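Local structure of histone-lysine N-methyltransferase SETMAR (Homo sapiens, 3K9J) at residues B[13-18]-B[170-175]; B[48-53]-B[144-149]. The protein joins a histone methyltransferase to an Hsmar1-derived transposase domain, the part present here, binds DNA and acts in double-strand break repair and stalled replication fork restart. The protein carries 3 engineered substitutions. One frame throughout, in Å; residues are numbered along the deposited sequence.

Overall arrangement
Interaction 2 lies deep in the RNase H-like transposase domain. It ties strand 47-56 of the mixed sheet to the loop between strand 139-141 and helix 151-159. Its chemistry is polar: a buried carboxylate meets a guanidinium and an imidazole. Interaction 1 lies nearer the surface. There 13-18, which starts on the small antiparallel sheet of 9-10 and 13-14, rests on the loop before helix 176-189, and the packing is apolar. The centres are about 14 Å apart. The two meet at a salt bridge from K13 of interaction 1 to D51 of interaction 2, a magnesium-binding residue. In sequence, both segments of interaction 2 fall between the two of interaction 1.

Interaction 1: residues B[13-18]-B[170-175]; sequences KWVPHE and YSPDLL
P16 lies over one face of the Y170 ring, the two side chains crossing at about a right angle. P16 CD makes a CH-pi contact, 3.8 Å from the centroid of the Y170 ring and 25° off its normal. Y170 can be followed outward. Y170 CB meets P16 CD and lies 3.9 Å from V15 CG2. Y170 CG, turned anti to the carbonyl carbon (chi1 -57°), lies 3.4 Å from P16 CD. Further out, Y170 CD1 is 3.8 Å from P16 CG, while CD2 and CE2 pass obliquely by W14 O. Y170 CE1 still reaches P16 CG, at 4.1 Å.

An alanine at P16 would remove the CG and CD carbons and is likely to leave this ring face uncovered by the segment, with the ring less firmly held.

Beyond Y170, V15 CG2 also touches P172 CD at 3.9 Å. K13 CB and CG lie alongside P172 CG, K13 CB 3.8 Å from P172 CG. The K13 chain then bends at chi2 (-58°) and carries NZ away to a salt bridge with D51, a magnesium-binding residue. Helix 21-40 adds Q23 beside both P16 and Y170. Carbon surfaces thus join the N-terminal sheet to the loop leading into helix 176-189, while the K13 amine pairs with D51.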
loop_
_atom_site.group_PDB
_atom_site.type_symbol
_atom_site.label_atom_id
_atom_site.label_comp_id
_atom_site.label_asym_id
_atom_site.label_seq_id
_atom_site.Cartn_x
_atom_site.Cartn_y
_atom_site.Cartn_z
ATOM N N LYS B 13 1.839 3.260 -21.600
ATOM C CA LYS B 13 2.484 4.076 -20.579
ATOM C C LYS B 13 3.995 4.014 -20.754
ATOM O O LYS B 13 4.514 3.071 -21.350
ATOM C CB LYS B 13 2.102 3.592 -19.184
ATOM C CG LYS B 13 0.616 3.374 -18.994
ATOM C CD LYS B 13 -0.185 4.637 -19.270
ATOM C CE LYS B 13 -1.664 4.406 -18.996
ATOM N NZ LYS B 13 -2.536 5.550 -19.403
ATOM N N TRP B 14 4.700 5.019 -20.245
ATOM C CA TRP B 14 6.158 5.005 -20.300
ATOM C C TRP B 14 6.769 4.406 -19.038
ATOM O O TRP B 14 6.347 4.705 -17.919
ATOM C CB TRP B 14 6.733 6.391 -20.611
ATOM C CG TRP B 14 7.158 6.527 -22.046
ATOM C CD1 TRP B 14 8.419 6.366 -22.545
ATOM C CD2 TRP B 14 6.320 6.826 -23.168
ATOM N NE1 TRP B 14 8.419 6.554 -23.907
ATOM C CE2 TRP B 14 7.143 6.839 -24.314
ATOM C CE3 TRP B 14 4.954 7.088 -23.316
ATOM C CZ2 TRP B 14 6.645 7.102 -25.587
ATOM C CZ3 TRP B 14 4.462 7.347 -24.580
ATOM C CH2 TRP B 14 5.305 7.355 -25.698
ATOM N N VAL B 15 7.773 3.561 -19.245
ATOM C CA VAL B 15 8.301 2.685 -18.208
ATOM C C VAL B 15 9.809 2.543 -18.385
ATOM O O VAL B 15 10.307 2.596 -19.511
ATOM C CB VAL B 15 7.623 1.303 -18.315
ATOM C CG1 VAL B 15 8.614 0.181 -18.080
ATOM C CG2 VAL B 15 6.399 1.219 -17.405
ATOM N N PRO B 16 10.545 2.371 -17.273
ATOM C CA PRO B 16 12.002 2.231 -17.338
ATOM C C PRO B 16 12.421 1.139 -18.306
ATOM O O PRO B 16 11.823 0.061 -18.315
ATOM C CB PRO B 16 12.372 1.820 -15.913
ATOM C CG PRO B 16 11.293 2.394 -15.072
ATOM C CD PRO B 16 10.046 2.305 -15.888
ATOM N N HIS B 17 13.438 1.428 -19.114
ATOM C CA HIS B 17 14.007 0.445 -20.031
ATOM C C HIS B 17 14.460 -0.754 -19.223
ATOM O O HIS B 17 14.434 -1.891 -19.695
ATOM C CB HIS B 17 15.197 1.039 -20.788
ATOM C CG HIS B 17 15.931 0.047 -21.637
ATOM N ND1 HIS B 17 16.765 -0.917 -21.109
ATOM C CD2 HIS B 17 15.963 -0.127 -22.981
ATOM C CE1 HIS B 17 17.272 -1.643 -22.089
ATOM N NE2 HIS B 17 16.804 -1.182 -23.235
ATOM N N GLU B 18 14.882 -0.485 -17.994
ATOM C CA GLU B 18 15.247 -1.546 -17.073
ATOM C C GLU B 18 14.862 -1.132 -15.661
ATOM O O GLU B 18 15.313 -0.102 -15.162
ATOM C CB GLU B 18 16.744 -1.840 -17.159
ATOM C CG GLU B 18 17.139 -3.178 -16.575
ATOM C CD GLU B 18 18.626 -3.431 -16.684
ATOM O OE1 GLU B 18 19.396 -2.448 -16.644
ATOM O OE2 GLU B 18 19.027 -4.609 -16.810
ATOM N N TYR B 170 5.348 2.337 -12.138
ATOM C CA TYR B 170 5.684 1.756 -13.431
ATOM C C TYR B 170 5.110 0.357 -13.624
ATOM O O TYR B 170 5.786 -0.534 -14.143
ATOM C CB TYR B 170 7.210 1.749 -13.607
ATOM C CG TYR B 170 7.789 3.129 -13.473
ATOM C CD1 TYR B 170 8.730 3.426 -12.498
ATOM C CD2 TYR B 170 7.355 4.156 -14.300
ATOM C CE1 TYR B 170 9.239 4.710 -12.365
ATOM C CE2 TYR B 170 7.857 5.435 -14.179
ATOM C CZ TYR B 170 8.798 5.707 -13.213
ATOM O OH TYR B 170 9.288 6.988 -13.095
ATOM N N SER B 171 3.850 0.170 -13.251
ATOM C CA SER B 171 3.250 -1.153 -13.328
ATOM C C SER B 171 1.894 -1.179 -14.037
ATOM O O SER B 171 0.889 -1.555 -13.445
ATOM C CB SER B 171 3.134 -1.762 -11.925
ATOM O OG SER B 171 4.403 -1.818 -11.299
ATOM N N PRO B 172 1.864 -0.800 -15.325
ATOM C CA PRO B 172 0.623 -0.924 -16.098
ATOM C C PRO B 172 0.207 -2.383 -16.235
ATOM O O PRO B 172 -0.964 -2.683 -16.492
ATOM C CB PRO B 172 1.006 -0.391 -17.492
ATOM C CG PRO B 172 2.341 0.254 -17.355
ATOM C CD PRO B 172 2.998 -0.326 -16.136
ATOM N N ASP B 173 1.166 -3.293 -16.110
ATOM C CA ASP B 173 0.851 -4.707 -16.245
ATOM C C ASP B 173 0.008 -5.206 -15.089
ATOM O O ASP B 173 -0.507 -6.322 -15.137
ATOM C CB ASP B 173 2.114 -5.574 -16.451
ATOM C CG ASP B 173 3.187 -5.352 -15.378
ATOM O OD1 ASP B 173 3.135 -4.337 -14.647
ATOM O OD2 ASP B 173 4.095 -6.207 -15.277
ATOM N N LEU B 174 -0.152 -4.362 -14.067
ATOM C CA LEU B 174 -0.970 -4.685 -12.900
ATOM C C LEU B 174 -2.233 -3.805 -12.810
ATOM O O LEU B 174 -2.937 -3.812 -11.805
ATOM C CB LEU B 174 -0.129 -4.525 -11.620
ATOM C CG LEU B 174 0.583 -5.704 -10.964
ATOM C CD1 LEU B 174 0.794 -6.877 -11.888
ATOM C CD2 LEU B 174 1.895 -5.276 -10.273
ATOM N N LEU B 175 -2.515 -3.048 -13.863
ATOM C CA LEU B 175 -3.697 -2.190 -13.893
ATOM C C LEU B 175 -4.619 -2.705 -14.975
ATOM O O LEU B 175 -4.300 -2.608 -16.159
ATOM C CB LEU B 175 -3.317 -0.734 -14.175
ATOM C CG LEU B 175 -2.462 -0.007 -13.134
ATOM C CD1 LEU B 175 -1.914 1.286 -13.700
ATOM C CD2 LEU B 175 -3.273 0.260 -11.851
#

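Interaction 2: residues B[48-53]-B[144-149]; sequences VTCDEK and NARPHV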
loop_
_atom_site.group_PDB
_atom_site.type_symbol
_atom_site.label_atom_id
_atom_site.label_comp_id
_atom_site.label_asym_id
_atom_site.label_seq_id
_atom_site.Cartn_x
_atom_site.Cartn_y
_atom_site.Cartn_z
ATOM N N VAL B 48 -13.025 -1.177 -7.829
ATOM C CA VAL B 48 -13.410 -0.263 -8.902
ATOM C C VAL B 48 -12.087 0.203 -9.468
ATOM O O VAL B 48 -11.158 0.420 -8.714
ATOM C CB VAL B 48 -14.176 0.917 -8.309
ATOM C CG1 VAL B 48 -14.520 1.931 -9.390
ATOM C CG2 VAL B 48 -15.444 0.402 -7.626
ATOM N N THR B 49 -11.965 0.320 -10.788
ATOM C CA THR B 49 -10.685 0.740 -11.350
ATOM C C THR B 49 -10.930 1.691 -12.520
ATOM O O THR B 49 -12.039 1.755 -13.059
ATOM C CB THR B 49 -9.780 -0.458 -11.744
ATOM O OG1 THR B 49 -8.437 -0.006 -11.967
ATOM C CG2 THR B 49 -10.300 -1.179 -13.002
ATOM N N CYS B 50 -9.909 2.443 -12.895
ATOM C CA CYS B 50 -10.096 3.490 -13.886
ATOM C C CYS B 50 -8.774 3.901 -14.506
ATOM O O CYS B 50 -7.718 3.608 -13.972
ATOM C CB CYS B 50 -10.695 4.710 -13.220
ATOM S SG CYS B 50 -9.523 5.449 -12.067
ATOM N N ASP B 51 -8.838 4.618 -15.625
ATOM C CA ASP B 51 -7.649 5.225 -16.180
ATOM C C ASP B 51 -8.086 6.135 -17.306
ATOM O O ASP B 51 -9.255 6.151 -17.661
ATOM C CB ASP B 51 -6.696 4.178 -16.757
ATOM C CG ASP B 51 -5.323 4.760 -17.048
ATOM O OD1 ASP B 51 -4.981 5.786 -16.431
ATOM O OD2 ASP B 51 -4.589 4.201 -17.886
ATOM N N GLU B 52 -7.133 6.848 -17.885
ATOM C CA GLU B 52 -7.437 7.781 -18.974
ATOM C C GLU B 52 -6.767 7.363 -20.265
ATOM O O GLU B 52 -5.800 6.610 -20.253
ATOM C CB GLU B 52 -6.975 9.187 -18.596
ATOM C CG GLU B 52 -7.714 9.783 -17.427
ATOM C CD GLU B 52 -7.044 9.490 -16.102
ATOM O OE1 GLU B 52 -7.773 9.251 -15.117
ATOM O OE2 GLU B 52 -5.796 9.491 -16.048
ATOM N N LYS B 53 -7.251 7.878 -21.393
ATOM C CA LYS B 53 -6.658 7.486 -22.656
ATOM C C LYS B 53 -6.933 8.587 -23.656
ATOM O O LYS B 53 -8.009 9.172 -23.646
ATOM C CB LYS B 53 -7.281 6.183 -23.167
ATOM C CG LYS B 53 -6.660 5.636 -24.465
ATOM C CD LYS B 53 -7.263 4.290 -24.856
ATOM C CE LYS B 53 -6.800 3.830 -26.247
ATOM N NZ LYS B 53 -5.319 3.917 -26.412
ATOM N N ASN B 144 -1.656 6.087 -8.789
ATOM C CA ASN B 144 -1.643 7.294 -7.966
ATOM C C ASN B 144 -0.480 8.239 -8.272
ATOM O O ASN B 144 -0.313 9.266 -7.610
ATOM C CB ASN B 144 -1.685 6.950 -6.476
ATOM C CG ASN B 144 -0.339 6.482 -5.940
ATOM O OD1 ASN B 144 0.561 6.106 -6.700
ATOM N ND2 ASN B 144 -0.204 6.486 -4.619
ATOM N N ALA B 145 0.323 7.882 -9.272
ATOM C CA ALA B 145 1.423 8.732 -9.718
ATOM C C ALA B 145 0.953 9.809 -10.691
ATOM O O ALA B 145 1.666 10.779 -10.953
ATOM C CB ALA B 145 2.530 7.889 -10.350
ATOM N N ARG B 146 -0.249 9.643 -11.231
ATOM C CA ARG B 146 -0.802 10.654 -12.118
ATOM C C ARG B 146 -0.871 12.000 -11.398
ATOM O O ARG B 146 -1.226 12.067 -10.225
ATOM C CB ARG B 146 -2.179 10.231 -12.625
ATOM C CG ARG B 146 -2.174 8.908 -13.382
ATOM C CD ARG B 146 -3.597 8.397 -13.619
ATOM N NE ARG B 146 -4.308 8.179 -12.357
ATOM C CZ ARG B 146 -5.626 8.021 -12.259
ATOM N NH1 ARG B 146 -6.384 8.053 -13.343
ATOM N NH2 ARG B 146 -6.189 7.832 -11.073
ATOM N N PRO B 147 -0.500 13.078 -12.098
ATOM C CA PRO B 147 -0.501 14.445 -11.562
ATOM C C PRO B 147 -1.842 14.904 -10.981
ATOM O O PRO B 147 -1.858 15.640 -9.988
ATOM C CB PRO B 147 -0.140 15.296 -12.791
ATOM C CG PRO B 147 -0.304 14.357 -13.981
ATOM C CD PRO B 147 0.113 13.038 -13.433
ATOM N N HIS B 148 -2.953 14.499 -11.584
ATOM C CA HIS B 148 -4.248 14.946 -11.083
ATOM C C HIS B 148 -4.726 14.154 -9.863
ATOM O O HIS B 148 -5.876 14.283 -9.443
ATOM C CB HIS B 148 -5.303 14.939 -12.190
ATOM C CG HIS B 148 -5.321 13.684 -13.001
ATOM N ND1 HIS B 148 -6.189 12.646 -12.744
ATOM C CD2 HIS B 148 -4.573 13.301 -14.064
ATOM C CE1 HIS B 148 -5.974 11.673 -13.614
ATOM N NE2 HIS B 148 -5.003 12.046 -14.426
ATOM N N VAL B 149 -3.850 13.328 -9.300
ATOM C CA VAL B 149 -4.139 12.682 -8.023
ATOM C C VAL B 149 -3.437 13.453 -6.908
ATOM O O VAL B 149 -2.505 12.966 -6.258
ATOM C CB VAL B 149 -3.750 11.188 -8.029
ATOM C CG1 VAL B 149 -4.100 10.537 -6.700
ATOM C CG2 VAL B 149 -4.472 10.483 -9.182
#
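E52 and R146 meet in a salt bridge, with E52 OE1 2.6 Å from R146 NH1. The carboxylate and guanidinium planes are only 9° apart, and E52 OE1 comes in at the guanidinium edge. Both oxygens face the same nitrogen: R146 NH1 also gives E52 OE2 a weak hydrogen bond of 3.1 Å. E52 OE2 has a second partner in H148. The bond from H148 NE2 to E52 OE2 is also 3.1 Å but weak and bent (122°). The oxygen lies in the plane of the imidazole at its edge, and the carboxylate is turned 75° from that ring.

The two basic side chains also pack on each other. H148 CE1 sits 3.5 Å above the R146 guanidinium plane, offset toward its rim, and R146 CB lies over a face of the imidazole. R146 and H148 lie in a type I beta turn that runs from R146 to V149, and both point toward strand 47-56. The R146 chain bends at chi3, which brings its guanidinium up to the strand. There C50 SG lies obliquely, 4.2 Å from R146 NH2. D51 OD1 is 4.1 Å from R146 NH1 but well out of the guanidinium plane, so only charge acts between them.

Further out, R146 NE is hydrogen-bonded to D143 O and R146 NH2 to Y114 OH. Y114 also meets the H148 ring edge-to-face. D51 OD1 takes a weak hydrogen bond from E52 N. D51 OD2 is hydrogen-bonded by N178, probably the asparagine that replaces the third catalytic aspartate of mariner transposases, and is paired with K13.

The buried E52 charge is thus likely to be balanced by R146. Gripped from several sides, R146 links the strand carrying D51 to the loop beside D143, the two magnesium-binding residues.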